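Local coordinates for protein CaaX farnesyltransferase beta subunit Ram1 (Aspergillus fumigatus, PDB 4L9P) that probably forms the peptide-binding, zinc-containing half of protein farnesyltransferase, which transfers a farnesyl group from farnesyl diphosphate to a cysteine near the C-terminus of target proteins, at residues S150-V155 with S178-A183; T340-L345 with N374-V379; P471-D476 with F485-R490. One frame throughout, in Å; residues are numbered along the deposited sequence.

Contact 1: residues S150-V155 with S178-A183; sequences SRPWMV and STFTAA
Thr179 OG1 is gripped by two backbone groups, while the methyl of the same side chain faces Arg151. The hydroxyl bonds to O of Arg175, one turn earlier in its own helix, and to N of Leu44 of the alpha subunit Ram2. With chi1 at -58°, OG1 lies beside the backbone N and CG2 is anti to it. That methyl comes to 4.2 Å from Arg151 NH2. The guanidinium is tied to the alpha subunit as well, through NE to O of Ala45 and NH2 to O of Leu44, both of Ram2. The two side chains thus meet at the interface with the alpha subunit, and no hydrogen bond joins the two segments directly.

The rest of the contact is apolar and centred on the Phe180 ring. Pro152 CB sits at the ring edge, 3.6 Å from Phe180 CE1. Pro152 CG lies a little farther from the same atom, at 3.9 Å. Val155 and Phe180 reach toward each other tip to tip, with Val155 CB 4.0 Å from Phe180 CZ. Thr179 CG2 lies over one face of the ring, toward its rim.

The segments belong to consecutive helices, 151-164 and 173-183, of the alpha-alpha toroid. They run nearly antiparallel, at 156°, with their axes 11.2 Å apart. Helix 200-213 packs beside the pair: Ser209 meets both Val155 and Phe180, and Ala206 meets Phe180.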
loop_
_atom_site.group_PDB
_atom_site.type_symbol
_atom_site.label_atom_id
_atom_site.label_comp_id
_atom_site.label_asym_id
_atom_site.label_seq_id
_atom_site.Cartn_x
_atom_site.Cartn_y
_atom_site.Cartn_z
ATOM N N SER B 150 -2.867 -17.063 3.232
ATOM C CA SER B 150 -3.591 -15.866 3.702
ATOM C C SER B 150 -4.604 -16.146 4.828
ATOM O O SER B 150 -5.396 -15.261 5.171
ATOM C CB SER B 150 -4.389 -15.235 2.570
ATOM O OG SER B 150 -3.502 -14.662 1.671
ATOM N N ARG B 151 -4.626 -17.359 5.383
ATOM C CA ARG B 151 -5.630 -17.692 6.396
ATOM C C ARG B 151 -5.596 -16.708 7.582
ATOM O O ARG B 151 -6.632 -16.278 8.040
ATOM C CB ARG B 151 -5.564 -19.145 6.814
ATOM C CG ARG B 151 -6.217 -20.021 5.724
ATOM C CD ARG B 151 -6.279 -21.499 6.136
ATOM N NE ARG B 151 -7.005 -21.613 7.412
ATOM C CZ ARG B 151 -6.543 -22.167 8.516
ATOM N NH1 ARG B 151 -5.346 -22.764 8.530
ATOM N NH2 ARG B 151 -7.327 -22.182 9.594
ATOM N N PRO B 152 -4.409 -16.309 8.061
ATOM C CA PRO B 152 -4.463 -15.311 9.167
ATOM C C PRO B 152 -5.074 -14.005 8.750
ATOM O O PRO B 152 -5.804 -13.394 9.578
ATOM C CB PRO B 152 -2.993 -15.153 9.580
ATOM C CG PRO B 152 -2.399 -16.549 9.219
ATOM C CD PRO B 152 -3.061 -16.900 7.877
ATOM N N TRP B 153 -4.797 -13.577 7.506
ATOM C CA TRP B 153 -5.493 -12.392 7.001
ATOM C C TRP B 153 -7.007 -12.551 7.019
ATOM O O TRP B 153 -7.739 -11.601 7.349
ATOM C CB TRP B 153 -5.094 -12.053 5.583
ATOM C CG TRP B 153 -3.809 -11.327 5.420
ATOM C CD1 TRP B 153 -2.760 -11.710 4.629
ATOM C CD2 TRP B 153 -3.485 -10.024 5.917
ATOM N NE1 TRP B 153 -1.791 -10.738 4.644
ATOM C CE2 TRP B 153 -2.199 -9.693 5.436
ATOM C CE3 TRP B 153 -4.167 -9.086 6.695
ATOM C CZ2 TRP B 153 -1.574 -8.484 5.705
ATOM C CZ3 TRP B 153 -3.515 -7.863 6.987
ATOM C CH2 TRP B 153 -2.254 -7.590 6.477
ATOM N N MET B 154 -7.525 -13.711 6.609
ATOM C CA MET B 154 -9.001 -13.879 6.563
ATOM C C MET B 154 -9.613 -13.776 7.964
ATOM O O MET B 154 -10.756 -13.297 8.123
ATOM C CB MET B 154 -9.378 -15.218 5.898
ATOM C CG MET B 154 -8.720 -15.323 4.517
ATOM S SD MET B 154 -8.704 -16.969 3.837
ATOM C CE MET B 154 -10.407 -16.970 3.759
ATOM N N VAL B 155 -8.857 -14.213 8.969
ATOM C CA VAL B 155 -9.321 -14.030 10.364
ATOM C C VAL B 155 -9.321 -12.543 10.730
ATOM O O VAL B 155 -10.335 -12.014 11.206
ATOM C CB VAL B 155 -8.434 -14.821 11.361
ATOM C CG1 VAL B 155 -8.890 -14.491 12.794
ATOM C CG2 VAL B 155 -8.555 -16.332 11.071
ATOM N N SER B 178 -6.892 -21.404 18.942
ATOM C CA SER B 178 -6.782 -22.667 18.203
ATOM C C SER B 178 -6.072 -22.392 16.863
ATOM O O SER B 178 -5.111 -23.081 16.504
ATOM C CB SER B 178 -8.180 -23.198 17.922
ATOM O OG SER B 178 -8.100 -24.390 17.185
ATOM N N THR B 179 -6.563 -21.377 16.140
ATOM C CA THR B 179 -6.063 -21.103 14.821
ATOM C C THR B 179 -4.590 -20.716 14.854
ATOM O O THR B 179 -3.807 -21.198 14.053
ATOM C CB THR B 179 -6.855 -19.910 14.173
ATOM O OG1 THR B 179 -8.253 -20.239 14.142
ATOM C CG2 THR B 179 -6.376 -19.630 12.753
ATOM N N PHE B 180 -4.202 -19.821 15.750
ATOM C CA PHE B 180 -2.826 -19.264 15.652
ATOM C C PHE B 180 -1.799 -20.134 16.393
ATOM O O PHE B 180 -0.605 -20.052 16.145
ATOM C CB PHE B 180 -2.811 -17.795 16.082
ATOM C CG PHE B 180 -3.556 -16.929 15.103
ATOM C CD1 PHE B 180 -3.291 -17.083 13.750
ATOM C CD2 PHE B 180 -4.527 -16.039 15.488
ATOM C CE1 PHE B 180 -3.986 -16.334 12.805
ATOM C CE2 PHE B 180 -5.207 -15.326 14.578
ATOM C CZ PHE B 180 -4.981 -15.467 13.227
ATOM N N THR B 181 -2.250 -20.974 17.326
ATOM C CA THR B 181 -1.289 -21.857 17.994
ATOM C C THR B 181 -0.630 -22.768 16.999
ATOM O O THR B 181 0.568 -23.001 17.034
ATOM C CB THR B 181 -2.027 -22.689 19.075
ATOM O OG1 THR B 181 -2.373 -21.802 20.133
ATOM C CG2 THR B 181 -1.089 -23.761 19.654
ATOM N N ALA B 182 -1.438 -23.267 16.088
ATOM C CA ALA B 182 -0.989 -24.139 15.041
ATOM C C ALA B 182 -0.089 -23.449 13.983
ATOM O O ALA B 182 0.746 -24.096 13.342
ATOM C CB ALA B 182 -2.256 -24.704 14.366
ATOM N N ALA B 183 -0.255 -22.142 13.799
ATOM C CA ALA B 183 0.463 -21.421 12.746
ATOM C C ALA B 183 1.770 -20.825 13.254
ATOM O O ALA B 183 2.557 -20.301 12.447
ATOM C CB ALA B 183 -0.401 -20.327 12.190
#

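Contact 2: residues T340-L345 with N374-V379; sequences TLLPWL and NCWPLV
Segments 340-345 and 374-379 bring together two helices that run nearly antiparallel, at 152°, with their axes 11.7 Å apart. Leu342 lies level with Val379, and Leu345 with Cys375. Both helices belong to the alpha-alpha toroid of the prenyltransferase beta subunits. Helix 340-345 is kinked at Pro343, whose N lacks a bond to the preceding turn.

Leu345 carries much of the packing. Its CG is anti to the backbone N (chi1 -162°), and the branch reaches tip to tip toward Trp376. Leu345 CD2 stands over the centre of the six-membered ring of Trp376, 3.5 Å from the centroid and 6° off the ring normal, a CH-pi contact. The same methyl is 3.7 Å from Cys375 CB. Leu342 crosses the indole at about a right angle. Its CD2 meets the ring edge, 3.4 Å from Trp376 CZ3. Val379 packs beside both leucines in one of its two deposited conformers.

Beyond the pair, Tyr401 stacks on Trp376, and Tyr348 of the alpha subunit Ram2 packs on Leu342. The buried indole N-H is satisfied by a water in the plane of the ring. Water 1 accepts from Trp376 NE1 at 2.9 Å and donates to Leu345 O at 2.8 Å, bridging the two helices.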
loop_
_atom_site.group_PDB
_atom_site.type_symbol
_atom_site.label_atom_id
_atom_site.label_comp_id
_atom_site.label_asym_id
_atom_site.label_seq_id
_atom_site.Cartn_x
_atom_site.Cartn_y
_atom_site.Cartn_z
ATOM N N THR B 340 5.509 17.651 -2.058
ATOM C CA THR B 340 5.110 16.811 -3.152
ATOM C C THR B 340 4.157 15.678 -2.692
ATOM O O THR B 340 3.281 15.277 -3.467
ATOM C CB THR B 340 6.312 16.155 -3.847
ATOM O OG1 THR B 340 7.085 15.449 -2.857
ATOM C CG2 THR B 340 7.190 17.187 -4.614
ATOM N N LEU B 341 4.314 15.190 -1.444
ATOM C CA LEU B 341 3.431 14.154 -0.933
ATOM C C LEU B 341 1.987 14.626 -0.908
ATOM O O LEU B 341 1.084 13.900 -1.298
ATOM C CB LEU B 341 3.886 13.730 0.453
ATOM C CG LEU B 341 2.982 12.727 1.143
ATOM C CD1 LEU B 341 2.844 11.409 0.383
ATOM C CD2 LEU B 341 3.503 12.468 2.553
ATOM N N LEU B 342 1.771 15.844 -0.402
ATOM C CA LEU B 342 0.370 16.295 -0.223
ATOM C C LEU B 342 -0.453 16.353 -1.536
ATOM O O LEU B 342 -1.534 15.795 -1.596
ATOM C CB LEU B 342 0.345 17.660 0.484
ATOM C CG LEU B 342 -0.155 17.821 1.829
ATOM C CD1 LEU B 342 -0.257 19.391 1.985
ATOM C CD2 LEU B 342 -1.495 17.221 2.061
ATOM N N PRO B 343 0.070 16.978 -2.608
ATOM C CA PRO B 343 -0.749 17.018 -3.819
ATOM C C PRO B 343 -0.902 15.624 -4.408
ATOM O O PRO B 343 -1.977 15.386 -4.966
ATOM C CB PRO B 343 0.014 17.956 -4.779
ATOM C CG PRO B 343 1.450 18.092 -4.193
ATOM C CD PRO B 343 1.233 17.888 -2.681
ATOM N N TRP B 344 0.122 14.747 -4.306
ATOM C CA TRP B 344 -0.085 13.406 -4.885
ATOM C C TRP B 344 -1.177 12.644 -4.104
ATOM O O TRP B 344 -2.014 11.932 -4.689
ATOM C CB TRP B 344 1.257 12.668 -4.788
ATOM C CG TRP B 344 1.145 11.226 -5.229
ATOM C CD1 TRP B 344 1.247 10.733 -6.520
ATOM C CD2 TRP B 344 0.927 10.112 -4.376
ATOM N NE1 TRP B 344 1.093 9.344 -6.494
ATOM C CE2 TRP B 344 0.877 8.936 -5.199
ATOM C CE3 TRP B 344 0.719 9.999 -2.992
ATOM C CZ2 TRP B 344 0.738 7.650 -4.660
ATOM C CZ3 TRP B 344 0.571 8.714 -2.456
ATOM C CH2 TRP B 344 0.529 7.551 -3.301
ATOM N N LEU B 345 -1.178 12.798 -2.774
ATOM C CA LEU B 345 -2.226 12.148 -1.962
ATOM C C LEU B 345 -3.590 12.742 -2.301
ATOM O O LEU B 345 -4.558 11.987 -2.530
ATOM C CB LEU B 345 -1.893 12.346 -0.488
ATOM C CG LEU B 345 -2.608 11.410 0.442
ATOM C CD1 LEU B 345 -2.088 9.932 0.237
ATOM C CD2 LEU B 345 -2.324 11.818 1.902
ATOM N N ASN B 374 -6.541 6.504 5.327
ATOM C CA ASN B 374 -5.861 6.601 6.608
ATOM C C ASN B 374 -4.480 7.203 6.513
ATOM O O ASN B 374 -3.845 7.457 7.569
ATOM C CB ASN B 374 -5.858 5.257 7.347
ATOM C CG ASN B 374 -7.118 5.105 8.205
ATOM O OD1 ASN B 374 -7.527 6.094 8.885
ATOM N ND2 ASN B 374 -7.694 3.906 8.260
ATOM N N CYS B 375 -4.006 7.525 5.287
ATOM C CA CYS B 375 -2.849 8.431 5.225
ATOM C C CYS B 375 -3.239 9.824 5.710
ATOM O O CYS B 375 -2.378 10.579 6.223
ATOM C CB CYS B 375 -2.300 8.614 3.814
ATOM S SG CYS B 375 -1.419 7.125 3.215
ATOM N N TRP B 376 -4.513 10.204 5.551
ATOM C CA TRP B 376 -4.888 11.591 5.849
ATOM C C TRP B 376 -4.730 12.014 7.323
ATOM O O TRP B 376 -4.170 13.088 7.587
ATOM C CB TRP B 376 -6.299 11.925 5.314
ATOM C CG TRP B 376 -6.223 12.117 3.807
ATOM C CD1 TRP B 376 -6.775 11.298 2.797
ATOM C CD2 TRP B 376 -5.525 13.180 3.113
ATOM N NE1 TRP B 376 -6.469 11.829 1.544
ATOM C CE2 TRP B 376 -5.710 12.962 1.701
ATOM C CE3 TRP B 376 -4.763 14.280 3.539
ATOM C CZ2 TRP B 376 -5.178 13.812 0.735
ATOM C CZ3 TRP B 376 -4.177 15.121 2.552
ATOM C CH2 TRP B 376 -4.414 14.878 1.175
ATOM N N PRO B 377 -5.195 11.193 8.289
ATOM C CA PRO B 377 -4.954 11.617 9.687
ATOM C C PRO B 377 -3.463 11.694 9.989
ATOM O O PRO B 377 -3.078 12.531 10.839
ATOM C CB PRO B 377 -5.604 10.500 10.533
ATOM C CG PRO B 377 -6.496 9.720 9.608
ATOM C CD PRO B 377 -6.078 10.015 8.169
ATOM N N LEU B 378 -2.659 10.851 9.344
ATOM C CA LEU B 378 -1.206 10.873 9.619
ATOM C C LEU B 378 -0.612 12.161 9.059
ATOM O O LEU B 378 0.146 12.873 9.762
ATOM C CB LEU B 378 -0.498 9.659 8.963
ATOM C CG LEU B 378 -1.088 8.339 9.466
ATOM C CD1 LEU B 378 -0.355 7.152 8.728
ATOM C CD2 LEU B 378 -1.041 8.132 10.978
ATOM N N VAL B 379 -0.940 12.514 7.796
ATOM C CA VAL B 379 -0.364 13.726 7.199
ATOM C C VAL B 379 -0.935 14.958 7.938
ATOM O O VAL B 379 -0.227 15.942 8.227
ATOM C CB VAL B 379 -0.681 13.784 5.682
ATOM C CG1 VAL B 379 -0.352 15.215 5.059
ATOM C CG2 VAL B 379 0.141 12.655 4.988
HETATM O O HOH W 1 -7.093 11.877 -1.302
#

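Contact 3: residues P471-D476 with F485-R490; sequences PNFASD and FTENDR
Glu487 reaches across to Ala474 with a bent side chain. From CB, chi1 of -72° sets CG beside the backbone N, and CG lies 3.9 Å from Ala474 CB. The chain then turns at chi2 (-67°), and CD comes near Phe473 CD1. At the tip, OE1 accepts from Arg490 NE at 2.7 Å through its syn lone pair. OE2 accepts from Arg490 NH2 at 2.9 Å, again syn, and from Ala474 N at 2.8 Å through its anti lone pair. It also lies at the edge of the Phe473 ring.

Two nitrogens of Arg490 hold the carboxylate side-on and almost in the guanidinium plane. Arg490 NH2 also makes a weak bond, 3.2 Å, to Asn472 O. Pro471 CB lies over one face of the guanidinium, toward its rim, and Tyr446 makes a cation-pi contact with it. Phe485 brings CZ to 3.3 Å from Asn472 O, which lies at its ring edge, and CE1 packs on Ala474 CB.

Apart from Pro471, which ends strand 468-471, both segments lie in the loop leading to helix 502-513. The bidentate Arg490-Glu487 salt bridge lies within 485-490, and its carboxylate joins the segments by accepting the backbone N-H of Ala474.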
loop_
_atom_site.group_PDB
_atom_site.type_symbol
_atom_site.label_atom_id
_atom_site.label_comp_id
_atom_site.label_asym_id
_atom_site.label_seq_id
_atom_site.Cartn_x
_atom_site.Cartn_y
_atom_site.Cartn_z
ATOM N N PRO B 471 -15.855 12.228 17.765
ATOM C CA PRO B 471 -16.722 12.006 16.606
ATOM C C PRO B 471 -16.785 13.220 15.701
ATOM O O PRO B 471 -16.838 14.354 16.179
ATOM C CB PRO B 471 -18.120 11.672 17.199
ATOM C CG PRO B 471 -18.013 11.995 18.545
ATOM C CD PRO B 471 -16.606 12.189 19.028
ATOM N N ASN B 472 -16.823 12.981 14.406
ATOM C CA ASN B 472 -17.132 14.059 13.471
ATOM C C ASN B 472 -18.541 13.771 12.973
ATOM O O ASN B 472 -18.777 12.902 12.138
ATOM C CB ASN B 472 -16.117 14.080 12.340
ATOM C CG ASN B 472 -16.139 15.377 11.641
ATOM O OD1 ASN B 472 -17.082 16.120 11.810
ATOM N ND2 ASN B 472 -15.115 15.679 10.875
ATOM N N PHE B 473 -19.492 14.472 13.576
ATOM C CA PHE B 473 -20.883 14.115 13.470
ATOM C C PHE B 473 -21.473 14.336 12.088
ATOM O O PHE B 473 -21.087 15.256 11.367
ATOM C CB PHE B 473 -21.722 14.937 14.497
ATOM C CG PHE B 473 -21.559 14.479 15.914
ATOM C CD1 PHE B 473 -21.784 13.143 16.262
ATOM C CD2 PHE B 473 -21.159 15.383 16.908
ATOM C CE1 PHE B 473 -21.694 12.692 17.603
ATOM C CE2 PHE B 473 -21.055 14.944 18.243
ATOM C CZ PHE B 473 -21.316 13.582 18.570
ATOM N N ALA B 474 -22.481 13.552 11.762
ATOM C CA ALA B 474 -23.206 13.695 10.483
ATOM C C ALA B 474 -23.654 15.148 10.308
ATOM O O ALA B 474 -24.134 15.781 11.276
ATOM C CB ALA B 474 -24.410 12.765 10.455
ATOM N N SER B 475 -23.520 15.648 9.086
ATOM C CA SER B 475 -23.779 17.060 8.791
ATOM C C SER B 475 -25.172 17.318 8.236
ATOM O O SER B 475 -25.932 16.368 7.913
ATOM C CB SER B 475 -22.765 17.517 7.732
ATOM O OG SER B 475 -21.434 17.328 8.193
ATOM N N ASP B 476 -25.502 18.605 8.100
ATOM C CA ASP B 476 -26.720 19.010 7.417
ATOM C C ASP B 476 -26.274 20.092 6.432
ATOM O O ASP B 476 -25.348 20.830 6.702
ATOM C CB ASP B 476 -27.741 19.554 8.445
ATOM C CG ASP B 476 -29.059 19.802 7.818
ATOM O OD1 ASP B 476 -29.707 18.837 7.345
ATOM O OD2 ASP B 476 -29.462 20.978 7.802
ATOM N N PHE B 485 -22.737 10.476 5.607
ATOM C CA PHE B 485 -23.322 9.269 6.236
ATOM C C PHE B 485 -24.410 9.750 7.247
ATOM O O PHE B 485 -24.422 10.912 7.641
ATOM C CB PHE B 485 -22.195 8.514 6.983
ATOM C CG PHE B 485 -21.409 9.394 7.898
ATOM C CD1 PHE B 485 -21.824 9.602 9.223
ATOM C CD2 PHE B 485 -20.260 10.045 7.443
ATOM C CE1 PHE B 485 -21.142 10.512 10.066
ATOM C CE2 PHE B 485 -19.569 10.960 8.275
ATOM C CZ PHE B 485 -20.016 11.174 9.595
ATOM N N THR B 486 -25.218 8.813 7.676
ATOM C CA THR B 486 -26.125 9.137 8.820
ATOM C C THR B 486 -25.470 8.629 10.109
ATOM O O THR B 486 -24.539 7.775 10.096
ATOM C CB THR B 486 -27.474 8.418 8.693
ATOM O OG1 THR B 486 -27.299 7.015 8.973
ATOM C CG2 THR B 486 -28.141 8.681 7.342
ATOM N N GLU B 487 -25.948 9.093 11.272
ATOM C CA GLU B 487 -25.412 8.521 12.513
ATOM C C GLU B 487 -25.758 7.060 12.683
ATOM O O GLU B 487 -25.018 6.339 13.322
ATOM C CB GLU B 487 -25.879 9.357 13.719
ATOM C CG GLU B 487 -25.127 10.718 13.714
ATOM C CD GLU B 487 -23.653 10.502 13.979
ATOM O OE1 GLU B 487 -23.320 9.536 14.721
ATOM O OE2 GLU B 487 -22.832 11.286 13.434
ATOM N N ASN B 488 -26.844 6.603 12.051
ATOM C CA ASN B 488 -27.150 5.186 12.022
ATOM C C ASN B 488 -26.049 4.368 11.312
ATOM O O ASN B 488 -25.954 3.161 11.545
ATOM C CB ASN B 488 -28.465 4.925 11.314
ATOM C CG ASN B 488 -29.664 4.886 12.256
ATOM O OD1 ASN B 488 -29.581 5.246 13.432
ATOM N ND2 ASN B 488 -30.762 4.394 11.714
ATOM N N ASP B 489 -25.246 5.016 10.469
ATOM C CA ASP B 489 -24.128 4.322 9.747
ATOM C C ASP B 489 -22.830 4.376 10.585
ATOM O O ASP B 489 -21.772 3.989 10.059
ATOM C CB ASP B 489 -23.860 5.070 8.428
ATOM C CG ASP B 489 -25.036 5.070 7.477
ATOM O OD1 ASP B 489 -25.876 4.106 7.482
ATOM O OD2 ASP B 489 -25.119 6.043 6.687
ATOM N N ARG B 490 -22.825 4.962 11.798
ATOM C CA ARG B 490 -21.568 5.135 12.544
ATOM C C ARG B 490 -20.923 3.828 12.962
ATOM O O ARG B 490 -21.551 2.925 13.498
ATOM C CB ARG B 490 -21.818 6.036 13.789
ATOM C CG ARG B 490 -20.504 6.236 14.583
ATOM C CD ARG B 490 -20.613 7.319 15.655
ATOM N NE ARG B 490 -20.800 8.636 15.030
ATOM C CZ ARG B 490 -19.802 9.354 14.495
ATOM N NH1 ARG B 490 -18.535 8.921 14.633
ATOM N NH2 ARG B 490 -20.042 10.503 13.848
HETATM O O HOH W 2 -25.851 13.401 7.361
#

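In the fold
The three contacts follow one another along the chain, within one toroid domain, and none touches another. Contacts 1 and 2 are helix pairs and lie on opposite sides of the chain's centre, their own centres 32 Å apart. Contact 3 joins two loop segments, with its centre 24 Å from that of contact 2 and 35 Å from that of contact 1. The side chains of Pro152 in contact 1 and Cys375 in contact 2 are each about 11 Å from the bound isoprenoid analogue. Contact 1 supplies Trp153 to that pocket. The zinc ligands Asp365 and Cys367 fall between the two segments of contact 2. Contact 3 lies away from the zinc and pocket residues.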